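Local coordinates for protein 3-hydroxyacyl-thioester dehydratase Z (Mycobacterium tuberculosis, PDB 2C2I) that probably interconverts (3R)-3-hydroxyacyl-CoA and (2E)-enoyl-CoA by removing or adding water, working as a homodimer of hotdog-fold subunits, at residues Thr122-Val127 with Glu144-Tyr149; Ala11-Glu16 with Ser110-Val115; Gly57-His62 with Val100-Arg105. All coordinates share one frame; numbering follows the deposited sequence.

Contact 1: Thr122-Val127 with Glu144-Tyr149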
loop_
_atom_site.group_PDB
_atom_site.type_symbol
_atom_site.label_atom_id
_atom_site.label_comp_id
_atom_site.label_asym_id
_atom_site.label_seq_id
_atom_site.Cartn_x
_atom_site.Cartn_y
_atom_site.Cartn_z
ATOM N N THR A 122 -13.804 20.039 1.740
ATOM C CA THR A 122 -13.251 18.675 1.776
ATOM C C THR A 122 -14.130 17.679 1.005
ATOM O O THR A 122 -15.308 17.462 1.337
ATOM C CB THR A 122 -13.092 18.187 3.231
ATOM O OG1 THR A 122 -12.046 18.942 3.873
ATOM C CG2 THR A 122 -12.769 16.687 3.301
ATOM N N VAL A 123 -13.546 17.090 -0.028
ATOM C CA VAL A 123 -14.264 16.104 -0.840
ATOM C C VAL A 123 -13.447 14.813 -0.935
ATOM O O VAL A 123 -12.239 14.830 -0.758
ATOM C CB VAL A 123 -14.638 16.630 -2.240
ATOM C CG1 VAL A 123 -15.348 18.000 -2.146
ATOM C CG2 VAL A 123 -13.428 16.710 -3.147
ATOM N N GLN A 124 -14.133 13.706 -1.179
ATOM C CA GLN A 124 -13.498 12.406 -1.247
ATOM C C GLN A 124 -13.747 11.839 -2.628
ATOM O O GLN A 124 -14.897 11.653 -3.003
ATOM C CB GLN A 124 -14.188 11.518 -0.223
ATOM C CG GLN A 124 -13.512 10.249 0.087
ATOM C CD GLN A 124 -13.728 9.911 1.547
ATOM O OE1 GLN A 124 -13.011 10.409 2.426
ATOM N NE2 GLN A 124 -14.723 9.088 1.819
ATOM N N ALA A 125 -12.671 11.559 -3.355
ATOM C CA ALA A 125 -12.760 11.031 -4.716
ATOM C C ALA A 125 -12.437 9.537 -4.715
ATOM O O ALA A 125 -11.421 9.130 -4.158
ATOM C CB ALA A 125 -11.810 11.756 -5.602
ATOM N N THR A 126 -13.290 8.743 -5.344
ATOM C CA THR A 126 -13.017 7.334 -5.541
ATOM C C THR A 126 -12.484 7.187 -6.971
ATOM O O THR A 126 -13.117 7.628 -7.927
ATOM C CB THR A 126 -14.261 6.503 -5.280
ATOM O OG1 THR A 126 -14.691 6.735 -3.929
ATOM C CG2 THR A 126 -14.010 4.993 -5.498
ATOM N N VAL A 127 -11.316 6.560 -7.090
ATOM C CA VAL A 127 -10.557 6.530 -8.344
ATOM C C VAL A 127 -10.266 5.070 -8.713
ATOM O O VAL A 127 -9.893 4.282 -7.846
ATOM C CB VAL A 127 -9.233 7.315 -8.209
ATOM C CG1 VAL A 127 -8.433 7.262 -9.529
ATOM C CG2 VAL A 127 -9.473 8.805 -7.803
ATOM N N GLU A 144 -8.965 0.212 -6.795
ATOM C CA GLU A 144 -9.912 1.298 -6.595
ATOM C C GLU A 144 -9.566 1.953 -5.251
ATOM O O GLU A 144 -9.579 1.280 -4.215
ATOM C CB GLU A 144 -11.334 0.763 -6.590
ATOM C CG GLU A 144 -12.377 1.885 -6.492
ATOM C CD GLU A 144 -13.768 1.328 -6.607
ATOM O OE1 GLU A 144 -14.098 0.813 -7.691
ATOM O OE2 GLU A 144 -14.514 1.337 -5.618
ATOM N N SER A 145 -9.237 3.247 -5.295
ATOM C CA SER A 145 -8.665 3.966 -4.141
ATOM C C SER A 145 -9.546 5.170 -3.799
ATOM O O SER A 145 -10.385 5.578 -4.601
ATOM C CB SER A 145 -7.239 4.434 -4.424
ATOM O OG SER A 145 -7.183 5.353 -5.515
ATOM N N ILE A 146 -9.353 5.706 -2.600
ATOM C CA ILE A 146 -10.151 6.827 -2.132
ATOM C C ILE A 146 -9.177 7.883 -1.635
ATOM O O ILE A 146 -8.318 7.618 -0.773
ATOM C CB ILE A 146 -11.158 6.421 -1.036
ATOM C CG1 ILE A 146 -11.997 5.219 -1.529
ATOM C CG2 ILE A 146 -12.054 7.601 -0.682
ATOM C CD1 ILE A 146 -12.764 4.468 -0.444
ATOM N N VAL A 147 -9.322 9.073 -2.199
ATOM C CA VAL A 147 -8.468 10.200 -1.873
ATOM C C VAL A 147 -9.348 11.303 -1.323
ATOM O O VAL A 147 -10.311 11.700 -1.988
ATOM C CB VAL A 147 -7.740 10.721 -3.134
ATOM C CG1 VAL A 147 -6.861 11.922 -2.802
ATOM C CG2 VAL A 147 -6.899 9.586 -3.799
ATOM N N ARG A 148 -8.985 11.813 -0.151
ATOM C CA ARG A 148 -9.692 12.931 0.482
ATOM C C ARG A 148 -8.890 14.214 0.270
ATOM O O ARG A 148 -7.734 14.285 0.667
ATOM C CB ARG A 148 -9.920 12.646 1.966
ATOM C CG ARG A 148 -10.513 13.797 2.735
ATOM C CD ARG A 148 -10.932 13.413 4.165
ATOM N NE ARG A 148 -11.741 12.190 4.226
ATOM C CZ ARG A 148 -12.377 11.759 5.317
ATOM N NH1 ARG A 148 -12.293 12.441 6.458
ATOM N NH2 ARG A 148 -13.089 10.641 5.267
ATOM N N TYR A 149 -9.511 15.193 -0.395
ATOM C CA TYR A 149 -8.922 16.507 -0.645
ATOM C C TYR A 149 -9.436 17.467 0.421
ATOM O O TYR A 149 -10.633 17.690 0.514
ATOM C CB TYR A 149 -9.310 16.995 -2.038
ATOM C CG TYR A 149 -8.764 16.151 -3.154
ATOM C CD1 TYR A 149 -7.439 16.278 -3.551
ATOM C CD2 TYR A 149 -9.569 15.217 -3.824
ATOM C CE1 TYR A 149 -6.923 15.514 -4.574
ATOM C CE2 TYR A 149 -9.047 14.446 -4.856
ATOM C CZ TYR A 149 -7.727 14.605 -5.217
ATOM O OH TYR A 149 -7.193 13.845 -6.236
HETATM O O HOH W 1 -7.020 4.024 -8.008
#
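Gln-124 and Arg-148 meet through a single acceptor, the amide oxygen. The guanidinium takes it side-on: Gln-124 OE1 lies 2.8 Å from Arg-148 NE and 2.9 Å from Arg-148 NH2, close to the guanidinium plane. The amide and guanidinium planes are nearly coplanar, 26° apart; NH2 approaches a lone pair in the amide plane, and NE comes in nearly in line with the C=O bond. The bend at chi3 (-49°) sets NE beside the amide, and the double grip fixes which end of the amide faces the arginine. Arg-148 also makes a cation-pi contact with Tyr-89, and its CG rests 3.7 Å from Thr-122 CG2.

Further along this face, Thr-126 lies alongside Ile-146, both pointing the same way. The methyl CG2 of Thr-126 touches Glu-144 CG at 3.6 Å, while Glu-144 OE2 accepts a hydrogen bond from Asn-92 ND2.

On the reverse face, the Tyr-149 ring receives Ala-125 CB at its edge, 3.9 Å from CE2, while Val-147 CG1 sits over one face toward the rim. Val-123 CG2 is a looser neighbour, 4.2 Å from Tyr-149 CD2. A water joins Val-127 O to Ser-145 OG, 2.8 Å from the hydroxyl.

Six backbone hydrogen bonds, paired at Val-123/Tyr-149, Ala-125/Val-147 and Val-127/Ser-145, hold the strands at 161°. This is the antiparallel hairpin 122-133/141-149 of the hotdog sheet; by similarity to relatives, Gln-124 and Arg-148 contribute to the substrate site of the dimer partner.

Contact 2: Ala11-Glu16 with Ser110-Val115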
loop_
_atom_site.group_PDB
_atom_site.type_symbol
_atom_site.label_atom_id
_atom_site.label_comp_id
_atom_site.label_asym_id
_atom_site.label_seq_id
_atom_site.Cartn_x
_atom_site.Cartn_y
_atom_site.Cartn_z
ATOM N N ALA A 11 -16.086 17.111 -8.875
ATOM C CA ALA A 11 -17.398 16.463 -8.758
ATOM C C ALA A 11 -18.126 16.377 -10.105
ATOM O O ALA A 11 -18.722 15.347 -10.428
ATOM C CB ALA A 11 -18.250 17.170 -7.731
ATOM N N ALA A 12 -18.049 17.438 -10.903
ATOM C CA ALA A 12 -18.718 17.461 -12.213
ATOM C C ALA A 12 -18.118 16.479 -13.226
ATOM O O ALA A 12 -18.754 16.160 -14.243
ATOM C CB ALA A 12 -18.699 18.869 -12.788
ATOM N N ALA A 13 -16.896 16.024 -12.944
ATOM C CA ALA A 13 -16.165 15.110 -13.831
ATOM C C ALA A 13 -16.283 13.646 -13.417
ATOM O O ALA A 13 -15.629 12.767 -14.019
ATOM C CB ALA A 13 -14.693 15.527 -13.926
ATOM N N ALA A 14 -17.117 13.368 -12.410
ATOM C CA ALA A 14 -17.371 11.985 -12.015
ATOM C C ALA A 14 -17.792 11.190 -13.239
ATOM O O ALA A 14 -18.561 11.674 -14.085
ATOM C CB ALA A 14 -18.437 11.909 -10.909
ATOM N N GLY A 15 -17.275 9.974 -13.363
ATOM C CA GLY A 15 -17.610 9.166 -14.512
ATOM C C GLY A 15 -16.793 9.497 -15.755
ATOM O O GLY A 15 -17.153 9.057 -16.859
ATOM N N GLU A 16 -15.711 10.269 -15.594
ATOM C CA GLU A 16 -14.755 10.532 -16.695
ATOM C C GLU A 16 -13.385 9.909 -16.445
ATOM O O GLU A 16 -12.989 9.696 -15.298
ATOM C CB GLU A 16 -14.558 12.039 -16.911
ATOM C CG GLU A 16 -15.820 12.784 -17.355
ATOM C CD GLU A 16 -15.610 14.277 -17.543
ATOM O OE1 GLU A 16 -14.486 14.792 -17.304
ATOM O OE2 GLU A 16 -16.583 14.946 -17.945
ATOM N N SER A 110 -6.069 6.275 -15.021
ATOM C CA SER A 110 -7.090 6.382 -13.963
ATOM C C SER A 110 -8.399 7.014 -14.453
ATOM O O SER A 110 -8.396 7.848 -15.374
ATOM C CB SER A 110 -6.554 7.204 -12.780
ATOM O OG SER A 110 -5.438 6.572 -12.161
ATOM N N SER A 111 -9.496 6.651 -13.797
ATOM C CA SER A 111 -10.816 7.243 -14.059
ATOM C C SER A 111 -11.450 7.640 -12.754
ATOM O O SER A 111 -11.198 7.008 -11.720
ATOM C CB SER A 111 -11.730 6.216 -14.731
ATOM O OG SER A 111 -11.101 5.705 -15.892
ATOM N N LEU A 112 -12.283 8.684 -12.786
ATOM C CA LEU A 112 -12.974 9.098 -11.573
ATOM C C LEU A 112 -14.294 8.334 -11.403
ATOM O O LEU A 112 -15.224 8.469 -12.222
ATOM C CB LEU A 112 -13.205 10.618 -11.634
ATOM C CG LEU A 112 -13.774 11.358 -10.447
ATOM C CD1 LEU A 112 -12.893 11.097 -9.211
ATOM C CD2 LEU A 112 -13.757 12.853 -10.824
ATOM N N VAL A 113 -14.370 7.517 -10.351
ATOM C CA VAL A 113 -15.578 6.740 -10.077
ATOM C C VAL A 113 -16.673 7.626 -9.483
ATOM O O VAL A 113 -17.839 7.582 -9.922
ATOM C CB VAL A 113 -15.277 5.535 -9.171
ATOM C CG1 VAL A 113 -16.549 4.771 -8.836
ATOM C CG2 VAL A 113 -14.304 4.603 -9.880
ATOM N N GLY A 114 -16.298 8.460 -8.522
ATOM C CA GLY A 114 -17.292 9.259 -7.826
ATOM C C GLY A 114 -16.638 10.249 -6.905
ATOM O O GLY A 114 -15.477 10.087 -6.536
ATOM N N VAL A 115 -17.392 11.282 -6.530
ATOM C CA VAL A 115 -16.882 12.297 -5.645
ATOM C C VAL A 115 -17.948 12.553 -4.616
ATOM O O VAL A 115 -19.095 12.788 -4.979
ATOM C CB VAL A 115 -16.594 13.618 -6.393
ATOM C CG1 VAL A 115 -16.182 14.691 -5.408
ATOM C CG2 VAL A 115 -15.491 13.405 -7.474
#
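Leu-112 and the turn that ends at Glu-16 are tied together by two backbone hydrogen bonds. Leu-112 N donates to Glu-16 O at 2.8 Å, fairly straight at 164°. Its carbonyl is used as well: Gly-15 N donates to Leu-112 O at 2.8 Å, more bent at 148° and tilted from the carbonyl plane. Both backbone polar groups of this one strand residue are therefore engaged by the incoming chain, just before that chain becomes strand 17-25.

Within 11-16 the chain reverses in a type II beta turn from Ala-13 to Glu-16, closed by Glu-16 N to Ala-13 O at 3.0 Å. Gly-15 occupies the third position with phi 82°, where a side chain would press on the carbonyl oxygen of Ala-14.

Side-chain packing lies beside this polar pair. Leu-112 points at the turn and lays CD2 against it, 3.7 Å from Ala-13 O and, as an apolar contact, 4.2 Å from Ala-13 CB; its side chain also meets Leu-10, Val-18 and Ala-125. Val-115 addresses the helix end, with CG2 at 3.8 Å from Ala-11 CA and an apolar contact of CG1 with Ala-11 CB at 4.0 Å. That Leu-112 and Val-115, three residues apart, both face 11-16 is explained by a classic beta bulge, in which Val-113 and Gly-114 stand together opposite Thr-126.

The charged group lies at the margin: Glu-16 starts its side chain away from the strand, and OE1 forms a salt bridge with Arg-2. Both hydrogen bonds across the contact run main chain to main chain, consistent with a position set largely by the backbone, and the facing residues of 11-16 are mostly alanines, whose short side chains are compatible with the close approach.

Contact 3: Gly57-His62 with Val100-Arg105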
loop_
_atom_site.group_PDB
_atom_site.type_symbol
_atom_site.label_atom_id
_atom_site.label_comp_id
_atom_site.label_asym_id
_atom_site.label_seq_id
_atom_site.Cartn_x
_atom_site.Cartn_y
_atom_site.Cartn_z
ATOM N N GLY A 57 13.207 -15.344 -11.763
ATOM C CA GLY A 57 14.492 -15.137 -12.469
ATOM C C GLY A 57 15.218 -13.825 -12.206
ATOM O O GLY A 57 16.340 -13.613 -12.659
ATOM N N THR A 58 14.588 -12.929 -11.462
ATOM C CA THR A 58 15.179 -11.646 -11.134
ATOM C C THR A 58 14.338 -11.102 -9.991
ATOM O O THR A 58 13.280 -11.668 -9.697
ATOM C CB THR A 58 15.134 -10.662 -12.339
ATOM O OG1 THR A 58 15.871 -9.472 -12.024
ATOM C CG2 THR A 58 13.675 -10.294 -12.700
ATOM N N THR A 59 14.806 -10.032 -9.367
ATOM C CA THR A 59 14.076 -9.405 -8.261
ATOM C C THR A 59 12.803 -8.762 -8.808
ATOM O O THR A 59 12.798 -8.263 -9.945
ATOM C CB THR A 59 14.915 -8.356 -7.498
ATOM O OG1 THR A 59 15.596 -7.480 -8.407
ATOM C CG2 THR A 59 15.953 -9.046 -6.579
ATOM N N ILE A 60 11.740 -8.775 -8.002
ATOM C CA ILE A 60 10.477 -8.104 -8.363
ATOM C C ILE A 60 10.131 -7.038 -7.307
ATOM O O ILE A 60 10.561 -7.139 -6.145
ATOM C CB ILE A 60 9.301 -9.133 -8.575
ATOM C CG1 ILE A 60 8.939 -9.893 -7.290
ATOM C CG2 ILE A 60 9.595 -10.121 -9.704
ATOM C CD1 ILE A 60 7.712 -10.769 -7.425
ATOM N N ALA A 61 9.375 -6.013 -7.701
ATOM C CA ALA A 61 8.940 -4.977 -6.768
ATOM C C ALA A 61 7.999 -5.564 -5.709
ATOM O O ALA A 61 7.344 -6.557 -5.929
ATOM C CB ALA A 61 8.215 -3.843 -7.524
ATOM N N HIS A 62 7.924 -4.901 -4.563
ATOM C CA HIS A 62 6.886 -5.203 -3.579
ATOM C C HIS A 62 5.556 -4.758 -4.191
ATOM O O HIS A 62 5.485 -3.668 -4.740
ATOM C CB HIS A 62 7.088 -4.364 -2.313
ATOM C CG HIS A 62 8.394 -4.580 -1.616
ATOM N ND1 HIS A 62 9.586 -4.067 -2.084
ATOM C CD2 HIS A 62 8.679 -5.178 -0.431
ATOM C CE1 HIS A 62 10.558 -4.387 -1.245
ATOM N NE2 HIS A 62 10.035 -5.069 -0.238
ATOM N N VAL A 100 6.263 -7.133 -11.114
ATOM C CA VAL A 100 6.986 -6.065 -11.755
ATOM C C VAL A 100 8.462 -6.424 -11.603
ATOM O O VAL A 100 9.025 -6.248 -10.515
ATOM C CB VAL A 100 6.683 -4.706 -11.090
ATOM C CG1 VAL A 100 7.477 -3.572 -11.751
ATOM C CG2 VAL A 100 5.167 -4.410 -11.129
ATOM N N PRO A 101 9.088 -6.955 -12.676
ATOM C CA PRO A 101 10.536 -7.152 -12.566
ATOM C C PRO A 101 11.219 -5.829 -12.289
ATOM O O PRO A 101 10.834 -4.811 -12.858
ATOM C CB PRO A 101 10.918 -7.665 -13.971
ATOM C CG PRO A 101 9.673 -8.308 -14.474
ATOM C CD PRO A 101 8.573 -7.411 -13.983
ATOM N N VAL A 102 12.219 -5.826 -11.412
ATOM C CA VAL A 102 13.029 -4.639 -11.191
ATOM C C VAL A 102 13.664 -4.241 -12.532
ATOM O O VAL A 102 13.996 -5.114 -13.323
ATOM C CB VAL A 102 14.110 -4.876 -10.109
ATOM C CG1 VAL A 102 15.027 -3.679 -10.018
ATOM C CG2 VAL A 102 13.468 -5.120 -8.744
ATOM N N GLY A 103 13.795 -2.939 -12.775
ATOM C CA GLY A 103 14.264 -2.409 -14.064
ATOM C C GLY A 103 13.182 -2.174 -15.099
ATOM O O GLY A 103 13.429 -1.510 -16.102
ATOM N N SER A 104 11.997 -2.747 -14.884
ATOM C CA SER A 104 10.850 -2.578 -15.787
ATOM C C SER A 104 10.241 -1.193 -15.731
ATOM O O SER A 104 10.430 -0.468 -14.758
ATOM C CB SER A 104 9.751 -3.571 -15.432
ATOM O OG SER A 104 10.202 -4.880 -15.694
ATOM N N ARG A 105 9.474 -0.851 -16.779
ATOM C CA ARG A 105 8.701 0.389 -16.793
ATOM C C ARG A 105 7.225 0.110 -16.515
ATOM O O ARG A 105 6.674 -0.911 -16.941
ATOM C CB ARG A 105 8.855 1.140 -18.112
ATOM C CG ARG A 105 10.280 1.598 -18.366
ATOM C CD ARG A 105 10.322 2.762 -19.341
ATOM N NE ARG A 105 9.664 2.429 -20.599
ATOM C CZ ARG A 105 9.457 3.308 -21.571
ATOM N NH1 ARG A 105 9.863 4.569 -21.422
ATOM N NH2 ARG A 105 8.845 2.928 -22.685
HETATM O O HOH W 2 5.961 -7.470 -8.258
#
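Val-102 packs its CG2 methyl against the hydroxyl of Thr-59, 3.2 Å from OG1. With chi1 at 46°, Thr-59 OG1 stands between its own backbone N and carbonyl carbon; the hydroxyl is hydrogen-bonded to Gln-28 OE1, and the valine methyl packs tightly against its oxygen. The backbones make a single beta bridge between Ile-60 and Pro-101, joining two loops of the MaoC-like hotdog fold: one leads into helix 63-68, with His-62 as N-cap, the other into strand 105-119.

Two bonds define the bridge. Val-102 N donates to Thr-59 O at 2.9 Å, almost perfectly straight at 179°, and Ala-61 N donates to Val-100 O at 2.8 Å. Pro-101, which has no N-H, sits between the two bonded residues of its loop. A water continues the pairing by one step, donating to Ala-61 O and accepting from Val-100 N. The side chains of Thr-58 and Pro-101 cross at about a right angle, with Thr-58 CG2 4.0 Å from Pro-101 CB.

The end of the Ile-60 side chain leads away from segment 100-105, to pack on Pro-99 and on Ile-87 of the second subunit, while its carbonyl accepts from His-45 ND1. By similarity, residues 60-63 bind substrate and His-45 is important for catalysis, so the bridge probably borders the substrate site.

The type II turn beyond it is closed at Pro-101 O, which accepts from Ser-104 N at 3.1 Å and Ser-104 OG at 2.9 Å, both from the same face of its plane.

Contact 1 and the strand half of contact 2 belong to one sheet: strands 105-119 and 122-133 are neighbours in it, and Thr-126 O lies 2.7 Å from Val-113 N, a probable hydrogen bond at the bulge. Their centres are 10 Å apart, yet contact 1 is partly buried and runs as a regular ladder with a polar side-chain pair, whereas contact 2 is a surface junction of backbone hydrogen bonds and aliphatic packing against alanines. Contact 3, also partly buried, lies across the chain's centre, about 15 Å from either at the nearest atoms. It bridges loops instead of sheet strands, and along the chain it is nested within the loop that contact 2 closes.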